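Local structure of hypothetical protein (Staphylococcus aureus subsp. aureus, 2ETS) at residues A[39-43]-A[44-48]; A[89-92]-A[93-97]; A[107-110]-A[111-115]. The protein is of unknown function but belongs to a bacterial protein family that adopts a four-helix bundle fold. All coordinates share one frame; numbering follows the deposited sequence.

How the contacts relate
The three contacts follow one another along the chain and all belong to one four-helix bundle, built largely from helices 12-37, 43-63, 76-92 and 100-120. Contact 1 starts helix 43-63, contact 2 ends helix 76-92, and contact 3 is a stretch within helix 100-120. Contacts 1 and 2 have centres about 10 Å apart and meet at one end of the bundle, where His41 hydrogen-bonds His94 and Asp40 accepts from the backbone of Lys96, joining two interhelical loops. Contact 3 is centred about 17 Å from contact 2, which it touches through Leu89, packed on Leu107 and Val110. Contacts 1 and 3, about 25 Å between centres, do not touch.

Contact 1: residues A[39-43]-A[44-48]; sequences QDHDF and YQTVK
Asp42 receives the amides of Gln45 on its side chain and of Thr46 and Val47 on its carbonyl. Its CG stands anti to the backbone N (chi1 180°), which brings OD2 over the first turn to accept from Gln45 N at 2.6 Å, the amide arriving nearly along the C-O axis of the carboxylate. Asp42 is thus the N-cap residue, and this is its capping bond, placed where the loop after helix 12-37 turns into helix 43-63 of the four-helix bundle. Asp42 O takes Thr46 N at 3.0 Å and, in a straighter bond, Val47 N at 3.1 Å. Phe43 O accepts from Lys48 N at 2.8 Å; this bond and Val47 N to Asp42 O each span five residues, consistent with the wider pi-type turn. Water 1 accepts from Asp42 N and lies 2.7 Å from Thr46 OG1, while the methyl CG2 of Thr46 rests against His41 CB. The imidazole of His41 finds its polar partner in His94. On the outer side Phe43 and Tyr44 form a T-shaped stack, planes at 85°, with Phe43 CD2 over the centre of the tyrosine face; Phe43 CD1 also packs against Val47 CB at 3.9 Å.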
loop_
_atom_site.group_PDB
_atom_site.type_symbol
_atom_site.label_atom_id
_atom_site.label_comp_id
_atom_site.label_asym_id
_atom_site.label_seq_id
_atom_site.Cartn_x
_atom_site.Cartn_y
_atom_site.Cartn_z
ATOM N N GLN A 39 -0.554 -13.210 -17.755
ATOM C CA GLN A 39 0.195 -12.225 -18.507
ATOM C C GLN A 39 0.648 -11.065 -17.585
ATOM O O GLN A 39 -0.173 -10.442 -16.892
ATOM C CB GLN A 39 -0.652 -11.701 -19.681
ATOM C CG GLN A 39 0.201 -11.105 -20.803
ATOM C CD GLN A 39 -0.613 -10.566 -21.934
ATOM O OE1 GLN A 39 -1.803 -10.867 -22.057
ATOM N NE2 GLN A 39 0.019 -9.772 -22.792
ATOM N N ASP A 40 1.951 -10.795 -17.559
ATOM C CA ASP A 40 2.473 -9.606 -16.869
ATOM C C ASP A 40 1.935 -8.318 -17.492
ATOM O O ASP A 40 1.829 -8.241 -18.714
ATOM C CB ASP A 40 3.987 -9.550 -17.002
ATOM C CG ASP A 40 4.687 -10.617 -16.226
ATOM O OD1 ASP A 40 4.079 -11.206 -15.299
ATOM O OD2 ASP A 40 5.868 -10.866 -16.561
ATOM N N HIS A 41 1.629 -7.297 -16.683
ATOM C CA HIS A 41 1.316 -5.971 -17.251
ATOM C C HIS A 41 2.574 -5.353 -17.847
ATOM O O HIS A 41 3.701 -5.691 -17.460
ATOM C CB HIS A 41 0.765 -5.007 -16.213
ATOM C CG HIS A 41 -0.570 -5.397 -15.671
ATOM N ND1 HIS A 41 -0.938 -5.162 -14.365
ATOM C CD2 HIS A 41 -1.626 -6.011 -16.258
ATOM C CE1 HIS A 41 -2.169 -5.603 -14.174
ATOM N NE2 HIS A 41 -2.604 -6.133 -15.302
ATOM N N ASP A 42 2.377 -4.438 -18.786
ATOM C CA ASP A 42 3.483 -3.779 -19.466
ATOM C C ASP A 42 4.226 -2.875 -18.508
ATOM O O ASP A 42 3.616 -2.048 -17.809
ATOM C CB ASP A 42 2.985 -2.945 -20.638
ATOM C CG ASP A 42 4.127 -2.251 -21.343
ATOM O OD1 ASP A 42 4.913 -2.956 -22.006
ATOM O OD2 ASP A 42 4.286 -1.028 -21.180
ATOM N N PHE A 43 5.546 -3.005 -18.469
ATOM C CA PHE A 43 6.305 -2.240 -17.508
ATOM C C PHE A 43 6.107 -0.718 -17.645
ATOM O O PHE A 43 5.801 -0.043 -16.647
ATOM C CB PHE A 43 7.785 -2.563 -17.569
ATOM C CG PHE A 43 8.544 -1.906 -16.477
ATOM C CD1 PHE A 43 8.410 -2.364 -15.158
ATOM C CD2 PHE A 43 9.310 -0.800 -16.722
ATOM C CE1 PHE A 43 9.078 -1.732 -14.106
ATOM C CE2 PHE A 43 9.997 -0.145 -15.683
ATOM C CZ PHE A 43 9.890 -0.611 -14.377
ATOM N N TYR A 44 6.291 -0.181 -18.858
ATOM C CA TYR A 44 6.325 1.278 -19.052
ATOM C C TYR A 44 4.942 1.902 -19.169
ATOM O O TYR A 44 4.747 3.039 -18.750
ATOM C CB TYR A 44 7.213 1.682 -20.260
ATOM C CG TYR A 44 8.677 1.388 -20.003
ATOM C CD1 TYR A 44 9.378 2.069 -19.009
ATOM C CD2 TYR A 44 9.343 0.396 -20.709
ATOM C CE1 TYR A 44 10.717 1.776 -18.736
ATOM C CE2 TYR A 44 10.676 0.093 -20.448
ATOM C CZ TYR A 44 11.358 0.786 -19.466
ATOM O OH TYR A 44 12.674 0.484 -19.209
ATOM N N GLN A 45 3.987 1.161 -19.717
ATOM C CA GLN A 45 2.630 1.659 -19.871
ATOM C C GLN A 45 1.771 1.500 -18.643
ATOM O O GLN A 45 0.828 2.264 -18.476
ATOM C CB GLN A 45 1.937 0.959 -21.042
ATOM C CG GLN A 45 2.555 1.287 -22.403
ATOM C CD GLN A 45 2.538 2.778 -22.692
ATOM O OE1 GLN A 45 1.505 3.336 -23.062
ATOM N NE2 GLN A 45 3.683 3.433 -22.509
ATOM N N THR A 46 2.085 0.521 -17.785
ATOM C CA THR A 46 1.236 0.184 -16.638
ATOM C C THR A 46 1.971 0.209 -15.286
ATOM O O THR A 46 1.535 0.876 -14.364
ATOM C CB THR A 46 0.601 -1.222 -16.789
ATOM O OG1 THR A 46 -0.033 -1.358 -18.075
ATOM C CG2 THR A 46 -0.423 -1.484 -15.652
ATOM N N VAL A 47 3.064 -0.531 -15.160
ATOM C CA VAL A 47 3.740 -0.682 -13.860
ATOM C C VAL A 47 4.417 0.603 -13.367
ATOM O O VAL A 47 4.225 0.995 -12.216
ATOM C CB VAL A 47 4.782 -1.832 -13.866
ATOM C CG1 VAL A 47 5.366 -2.028 -12.467
ATOM C CG2 VAL A 47 4.131 -3.117 -14.360
ATOM N N LYS A 48 5.222 1.220 -14.214
ATOM C CA LYS A 48 5.932 2.433 -13.839
ATOM C C LYS A 48 4.962 3.551 -13.419
ATOM O O LYS A 48 5.068 4.072 -12.304
ATOM C CB LYS A 48 6.860 2.908 -14.979
ATOM C CG LYS A 48 7.919 3.923 -14.550
ATOM C CD LYS A 48 8.786 4.375 -15.734
ATOM C CE LYS A 48 9.701 5.595 -15.371
ATOM N NZ LYS A 48 9.238 6.918 -15.960
HETATM O O HOH W 1 -0.642 -3.722 -19.131
#

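Contact 2: residues A[89-92]-A[93-97]; sequences LSVE and CHFKR
Cys93 and Glu92 lie at the junction where helix 76-92 runs out, and Val91 supplies the carbonyl on which the following residues gather. Cys93 N still makes a helical bond to Leu89 O, 3.2 Å long and bent to 137° at the hydrogen. The cysteine SG sits between its own backbone N and carbonyl carbon (chi1 71°), a rotamer that folds the thiol back over the last turn, 3.4 Å from Leu89 O and 3.6 Å from Ser90 O. The same sulfur lies over one face of the neighbouring His94 ring, offset toward the rim. Val91 O accepts from His94 N at 3.2 Å, three residues on, with the donor above the carbonyl plane. Val91 O also lies in the plane of the Phe95 ring, at its edge, 3.3 Å from Phe95 CD1. Alongside, the Val91 and Phe95 side chains point the same way and touch through CG1 and CE1 at 3.9 Å. Glu92 contributes mainly backbone: its carbonyl oxygen receives Phe95 N at 3.2 Å, again from above the plane, and is also bonded by Thr98 OG1. The His94 ring turns its edge to Ser90 O, 3.0 Å from His94 CD2, whereas the partner of its ND1 is His41. Together, the i+4 bond giving way to i+3 bonds and the type I beta turn from Glu92 to Phe95 form the C-terminal exit of a bundle helix into an interhelical loop.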
loop_
_atom_site.group_PDB
_atom_site.type_symbol
_atom_site.label_atom_id
_atom_site.label_comp_id
_atom_site.label_asym_id
_atom_site.label_seq_id
_atom_site.Cartn_x
_atom_site.Cartn_y
_atom_site.Cartn_z
ATOM N N LEU A 89 4.088 -4.423 -2.860
ATOM C CA LEU A 89 2.797 -4.831 -3.437
ATOM C C LEU A 89 2.418 -4.078 -4.700
ATOM O O LEU A 89 1.774 -4.645 -5.611
ATOM C CB LEU A 89 1.678 -4.595 -2.423
ATOM C CG LEU A 89 1.697 -5.459 -1.158
ATOM C CD1 LEU A 89 0.584 -4.915 -0.265
ATOM C CD2 LEU A 89 1.526 -6.986 -1.428
ATOM N N SER A 90 2.757 -2.786 -4.737
ATOM C CA SER A 90 2.393 -1.951 -5.865
ATOM C C SER A 90 3.111 -2.434 -7.139
ATOM O O SER A 90 2.588 -2.275 -8.215
ATOM C CB SER A 90 2.736 -0.505 -5.608
ATOM O OG SER A 90 4.130 -0.279 -5.731
ATOM N N VAL A 91 4.265 -3.088 -6.975
ATOM C CA VAL A 91 5.005 -3.711 -8.075
ATOM C C VAL A 91 4.597 -5.173 -8.314
ATOM O O VAL A 91 4.328 -5.600 -9.469
ATOM C CB VAL A 91 6.525 -3.685 -7.787
ATOM C CG1 VAL A 91 7.241 -4.623 -8.735
ATOM C CG2 VAL A 91 7.038 -2.301 -7.954
ATOM N N GLU A 92 4.493 -5.930 -7.225
ATOM C CA GLU A 92 4.308 -7.375 -7.337
ATOM C C GLU A 92 2.961 -7.754 -7.947
ATOM O O GLU A 92 2.811 -8.848 -8.536
ATOM C CB GLU A 92 4.515 -8.046 -5.986
ATOM C CG GLU A 92 5.944 -7.977 -5.540
ATOM C CD GLU A 92 6.145 -8.468 -4.113
ATOM O OE1 GLU A 92 5.207 -9.004 -3.492
ATOM O OE2 GLU A 92 7.276 -8.318 -3.636
ATOM N N CYS A 93 2.004 -6.838 -7.867
ATOM C CA CYS A 93 0.650 -7.150 -8.267
ATOM C C CYS A 93 0.513 -7.185 -9.797
ATOM O O CYS A 93 -0.552 -7.551 -10.340
ATOM C CB CYS A 93 -0.327 -6.167 -7.621
ATOM S SG CYS A 93 -0.232 -4.481 -8.332
ATOM N N HIS A 94 1.605 -6.828 -10.474
ATOM C CA HIS A 94 1.627 -6.744 -11.923
ATOM C C HIS A 94 2.362 -7.922 -12.550
ATOM O O HIS A 94 2.518 -7.969 -13.766
ATOM C CB HIS A 94 2.291 -5.425 -12.353
ATOM C CG HIS A 94 1.557 -4.207 -11.897
ATOM N ND1 HIS A 94 0.319 -3.832 -12.410
ATOM C CD2 HIS A 94 1.895 -3.262 -10.990
ATOM C CE1 HIS A 94 -0.072 -2.719 -11.809
ATOM N NE2 HIS A 94 0.866 -2.353 -10.946
ATOM N N PHE A 95 2.804 -8.873 -11.722
ATOM C CA PHE A 95 3.605 -10.009 -12.197
ATOM C C PHE A 95 2.905 -11.332 -11.953
ATOM O O PHE A 95 2.530 -11.639 -10.814
ATOM C CB PHE A 95 4.998 -10.005 -11.557
ATOM C CG PHE A 95 5.901 -8.930 -12.101
ATOM C CD1 PHE A 95 5.910 -7.660 -11.525
ATOM C CD2 PHE A 95 6.706 -9.168 -13.202
ATOM C CE1 PHE A 95 6.695 -6.642 -12.028
ATOM C CE2 PHE A 95 7.529 -8.157 -13.707
ATOM C CZ PHE A 95 7.520 -6.885 -13.117
ATOM N N LYS A 96 2.747 -12.112 -13.025
ATOM C CA LYS A 96 2.061 -13.410 -12.969
ATOM C C LYS A 96 2.815 -14.373 -12.102
ATOM O O LYS A 96 2.204 -15.235 -11.477
ATOM C CB LYS A 96 1.859 -14.027 -14.357
ATOM C CG LYS A 96 3.138 -14.399 -15.140
ATOM C CD LYS A 96 2.754 -14.950 -16.510
ATOM C CE LYS A 96 3.956 -15.365 -17.336
ATOM N NZ LYS A 96 3.591 -15.696 -18.794
ATOM N N ARG A 97 4.137 -14.200 -12.030
ATOM C CA ARG A 97 4.961 -15.109 -11.268
ATOM C C ARG A 97 4.931 -14.779 -9.769
ATOM O O ARG A 97 5.396 -15.550 -8.957
ATOM C CB ARG A 97 6.399 -15.144 -11.820
#

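Contact 3: residues A[107-110]-A[111-115]; sequences LKSV and QYDLQ
An uninterrupted alpha-helical stretch of helix 100-120, one of the long helices of the four-helix bundle, brings Leu107 against Gln111 and Val110 against Leu114. Four i to i+4 bonds join 107-110 to 111-114, Gln111 N to Leu107 O and Leu114 N to Val110 O, each 2.9 Å, being first and last, with Gln115 N to Gln111 O continuing the pattern. Val110 and Leu114 lie side by side, CG1 meeting CD1 at 3.8 Å, on a buried face that places Val110 against Leu82 and Ile86 of helix 76-92 and Val24 of helix 12-37. One turn earlier, Gln111 reaches back across Leu107 at a slant. With CG anti to its carbonyl carbon (chi1 -57°) and the chain straight beyond, its CG passes 3.2 Å from Leu107 O and its amide OE1 reaches the methyl CD2 of Leu107 at 3.5 Å. Lys108 approaches the same amide obliquely with its CD. Asp113 belongs to a polar flank, where OD1 forms a salt bridge with Lys78 of helix 76-92, which would be expected to favour the charged carboxylate. A water links Ser109 to Asp113: it donates to Asp113 OD2 at 2.8 Å and lies 2.8 Å from Ser109 OG.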
loop_
_atom_site.group_PDB
_atom_site.type_symbol
_atom_site.label_atom_id
_atom_site.label_comp_id
_atom_site.label_asym_id
_atom_site.label_seq_id
_atom_site.Cartn_x
_atom_site.Cartn_y
_atom_site.Cartn_z
ATOM N N LEU A 107 -0.290 -8.402 1.787
ATOM C CA LEU A 107 -1.526 -7.584 1.674
ATOM C C LEU A 107 -2.391 -7.574 2.961
ATOM O O LEU A 107 -2.880 -6.531 3.394
ATOM C CB LEU A 107 -2.383 -8.074 0.511
ATOM C CG LEU A 107 -3.578 -7.178 0.101
ATOM C CD1 LEU A 107 -3.357 -6.551 -1.276
ATOM C CD2 LEU A 107 -4.846 -8.025 0.109
ATOM N N LYS A 108 -2.573 -8.721 3.585
ATOM C CA LYS A 108 -3.417 -8.763 4.785
ATOM C C LYS A 108 -2.772 -7.956 5.909
ATOM O O LYS A 108 -3.431 -7.212 6.629
ATOM C CB LYS A 108 -3.646 -10.179 5.232
ATOM C CG LYS A 108 -4.333 -11.045 4.158
ATOM C CD LYS A 108 -5.765 -10.702 3.917
ATOM C CE LYS A 108 -6.511 -11.894 3.234
ATOM N NZ LYS A 108 -6.329 -13.222 3.923
ATOM N N SER A 109 -1.459 -8.089 6.016
ATOM C CA SER A 109 -0.692 -7.374 6.997
ATOM C C SER A 109 -0.780 -5.861 6.784
ATOM O O SER A 109 -0.953 -5.124 7.723
ATOM C CB SER A 109 0.775 -7.881 6.939
ATOM O OG SER A 109 1.677 -6.884 7.331
ATOM N N VAL A 110 -0.655 -5.419 5.538
ATOM C CA VAL A 110 -0.822 -4.012 5.173
ATOM C C VAL A 110 -2.241 -3.482 5.475
ATOM O O VAL A 110 -2.386 -2.413 6.091
ATOM C CB VAL A 110 -0.438 -3.799 3.693
ATOM C CG1 VAL A 110 -0.825 -2.455 3.195
ATOM C CG2 VAL A 110 1.086 -3.989 3.531
ATOM N N GLN A 111 -3.274 -4.232 5.100
ATOM C CA GLN A 111 -4.658 -3.788 5.388
ATOM C C GLN A 111 -4.815 -3.730 6.896
ATOM O O GLN A 111 -5.447 -2.796 7.416
ATOM C CB GLN A 111 -5.743 -4.685 4.731
ATOM C CG GLN A 111 -5.574 -4.792 3.197
ATOM C CD GLN A 111 -6.547 -5.751 2.468
ATOM O OE1 GLN A 111 -6.683 -6.948 2.825
ATOM N NE2 GLN A 111 -7.218 -5.220 1.414
ATOM N N TYR A 112 -4.187 -4.675 7.613
ATOM C CA TYR A 112 -4.298 -4.657 9.063
ATOM C C TYR A 112 -3.696 -3.359 9.670
ATOM O O TYR A 112 -4.346 -2.638 10.429
ATOM C CB TYR A 112 -3.711 -5.934 9.684
ATOM C CG TYR A 112 -3.646 -5.861 11.166
ATOM C CD1 TYR A 112 -2.556 -5.264 11.800
ATOM C CD2 TYR A 112 -4.683 -6.353 11.951
ATOM C CE1 TYR A 112 -2.504 -5.157 13.183
ATOM C CE2 TYR A 112 -4.631 -6.255 13.347
ATOM C CZ TYR A 112 -3.550 -5.652 13.944
ATOM O OH TYR A 112 -3.498 -5.523 15.313
ATOM N N ASP A 113 -2.475 -3.042 9.296
ATOM C CA ASP A 113 -1.853 -1.795 9.730
ATOM C C ASP A 113 -2.633 -0.538 9.350
ATOM O O ASP A 113 -2.774 0.403 10.136
ATOM C CB ASP A 113 -0.480 -1.703 9.109
ATOM C CG ASP A 113 0.525 -2.655 9.759
ATOM O OD1 ASP A 113 0.252 -3.173 10.877
ATOM O OD2 ASP A 113 1.595 -2.855 9.141
ATOM N N LEU A 114 -3.081 -0.503 8.104
ATOM C CA LEU A 114 -3.839 0.635 7.594
ATOM C C LEU A 114 -5.109 0.895 8.398
ATOM O O LEU A 114 -5.455 2.046 8.667
ATOM C CB LEU A 114 -4.183 0.408 6.120
ATOM C CG LEU A 114 -2.999 0.569 5.156
ATOM C CD1 LEU A 114 -3.456 0.260 3.759
ATOM C CD2 LEU A 114 -2.402 1.982 5.196
ATOM N N GLN A 115 -5.796 -0.173 8.790
ATOM C CA GLN A 115 -6.987 -0.018 9.615
ATOM C C GLN A 115 -6.672 0.581 10.976
ATOM O O GLN A 115 -7.452 1.392 11.484
ATOM C CB GLN A 115 -7.698 -1.356 9.820
ATOM C CG GLN A 115 -8.510 -1.810 8.665
ATOM C CD GLN A 115 -9.655 -0.833 8.329
ATOM O OE1 GLN A 115 -9.903 -0.563 7.153
ATOM N NE2 GLN A 115 -10.309 -0.271 9.360
HETATM O O HOH W 2 2.365 -4.266 6.799
#